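Local coordinates for ActII protein (Streptomyces coelicolor, PDB 2OPT) that is a TetR-like transcriptional repressor that binds actinorhodin and a biosynthetic precursor of it, and probably binds DNA through a helix-turn-helix domain, at residues L27-L32 and G48-L53. Sequence-based numbering, arbitrary orientation. Where two conformers were deposited one is given.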
# COMPACT_ATOMS: atom_id res chain seq x y z
N LEU A 27 8.85 20.83 7.32
CA LEU A 27 8.06 21.71 6.46
C LEU A 27 6.81 22.19 7.18
O LEU A 27 5.77 21.55 7.08
CB LEU A 27 7.72 21.03 5.13
CG LEU A 27 6.89 21.86 4.13
CD1 LEU A 27 7.58 23.13 3.77
CD2 LEU A 27 6.59 21.02 2.88
N SER A 28 6.93 23.32 7.91
CA SER A 28 5.81 23.97 8.57
C SER A 28 5.56 25.24 7.81
O SER A 28 6.44 25.72 7.09
CB SER A 28 6.17 24.31 10.02
OG SER A 28 7.23 25.23 10.05
N MET A 29 4.38 25.83 7.96
CA MET A 29 4.10 27.13 7.27
C MET A 29 5.04 28.25 7.75
O MET A 29 5.51 29.11 6.97
CB MET A 29 2.62 27.51 7.48
CG MET A 29 1.67 26.54 6.78
SD MET A 29 2.18 26.05 5.09
CE MET A 29 1.53 27.41 4.13
N ARG A 30 5.37 28.19 9.02
CA ARG A 30 6.29 29.15 9.59
C ARG A 30 7.69 29.05 8.97
O ARG A 30 8.29 30.08 8.64
CB ARG A 30 6.34 29.00 11.10
CG ARG A 30 7.03 30.13 11.80
CD ARG A 30 6.73 30.07 13.29
NE ARG A 30 5.32 30.41 13.57
CZ ARG A 30 4.86 31.65 13.72
NH1 ARG A 30 3.56 31.84 13.97
NH2 ARG A 30 5.69 32.69 13.62
N ARG A 31 8.19 27.82 8.82
CA ARG A 31 9.50 27.61 8.22
C ARG A 31 9.47 28.11 6.79
O ARG A 31 10.42 28.73 6.30
CB ARG A 31 9.85 26.12 8.23
CG ARG A 31 11.14 25.76 7.40
CD ARG A 31 12.35 26.57 7.85
NE ARG A 31 13.52 26.38 6.98
CZ ARG A 31 14.25 25.27 6.97
NH1 ARG A 31 13.91 24.22 7.76
NH2 ARG A 31 15.29 25.20 6.16
N LEU A 32 8.35 27.83 6.11
CA LEU A 32 8.19 28.19 4.72
C LEU A 32 8.17 29.71 4.57
O LEU A 32 8.88 30.27 3.72
CB LEU A 32 6.92 27.50 4.12
CG LEU A 32 6.60 27.73 2.64
CD1 LEU A 32 7.82 27.49 1.65
CD2 LEU A 32 5.39 26.95 2.25
N GLY A 48 -2.89 28.63 1.11
CA GLY A 48 -3.80 28.08 2.13
C GLY A 48 -3.02 27.51 3.31
O GLY A 48 -1.91 27.95 3.58
N ASN A 49 -3.62 26.54 4.02
CA ASN A 49 -3.01 25.88 5.18
C ASN A 49 -1.99 24.82 4.79
O ASN A 49 -1.67 24.65 3.60
CB ASN A 49 -4.10 25.30 6.09
CG ASN A 49 -4.89 24.22 5.43
OD1 ASN A 49 -4.36 23.43 4.66
ND2 ASN A 49 -6.17 24.17 5.71
N ARG A 50 -1.44 24.12 5.78
CA ARG A 50 -0.34 23.19 5.49
C ARG A 50 -0.85 22.05 4.63
O ARG A 50 -0.19 21.62 3.71
CB ARG A 50 0.27 22.62 6.77
CG ARG A 50 1.55 21.85 6.52
CD ARG A 50 2.13 21.41 7.83
NE ARG A 50 3.36 20.64 7.63
CZ ARG A 50 3.42 19.32 7.71
NH1 ARG A 50 2.32 18.59 7.97
NH2 ARG A 50 4.56 18.74 7.54
N ASP A 51 -2.06 21.60 4.89
CA ASP A 51 -2.60 20.53 4.07
C ASP A 51 -2.79 20.89 2.61
O ASP A 51 -2.57 20.08 1.73
CB ASP A 51 -3.91 20.04 4.69
CG ASP A 51 -3.66 19.28 5.99
OD1 ASP A 51 -2.53 18.73 6.15
OD2 ASP A 51 -4.60 19.19 6.83
N GLU A 52 -3.18 22.11 2.33
CA GLU A 52 -3.38 22.54 0.95
C GLU A 52 -2.04 22.70 0.28
O GLU A 52 -1.88 22.44 -0.89
CB GLU A 52 -4.09 23.87 0.98
CG GLU A 52 -5.54 23.59 1.54
CD GLU A 52 -6.35 24.82 2.01
OE1 GLU A 52 -5.77 25.82 2.44
OE2 GLU A 52 -7.62 24.74 1.99
N LEU A 53 -1.08 23.16 1.06
CA LEU A 53 0.30 23.32 0.54
C LEU A 53 0.83 21.98 0.07
O LEU A 53 1.41 21.86 -1.02
CB LEU A 53 1.14 23.90 1.67
CG LEU A 53 2.64 24.17 1.35
CD1 LEU A 53 3.34 22.89 1.52
CD2 LEU A 53 2.87 24.80 -0.05
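Met29 lays its thioether over the first turn of helix 50-61, with Met29 SD 3.8 Å from Arg50 CA. Its chain bends at chi2 (-42°) and chi3 (-84°), which carries Met29 CE to 3.5 Å from Gly48 O. Leu53 supplies the apolar side. Leu53 CD1 meets Leu27 CD2 tip to tip at 4.0 Å, and Leu53 CG lies 4.0 Å from Leu32 CD2. Leu43 and Val47 of helix 40-47 and Ala15 and Leu19 of helix 8-22 pack against the same group of side chains. The contact thus joins the start of helix 29-36, the first helix of the predicted helix-turn-helix, to the start of the helix that follows the motif.

Both helix starts are capped. Ser28 OG accepts from Arg31 N, and Asn49 and Glu52 form a capping box.

Arg50 adds the polar link. Its chain runs extended from CG to NE and brings the edge of the guanidinium to the carbonyl of Leu27. Arg50 NE donates to Leu27 O at 2.6 Å in a nearly straight bond (164°), with the oxygen in the guanidinium plane. Arg50 NH2 adds a weak second bond to Leu27 O, at 3.1 Å. An alanine here would probably leave Leu27 O without these two donors and the loop before helix 29-36 less firmly tied. The chemistry is divided: three buried leucines pack on one another, with the partly exposed thioether of Met29 beside them, while a cationic side chain grips one backbone carbonyl and probably polarises it.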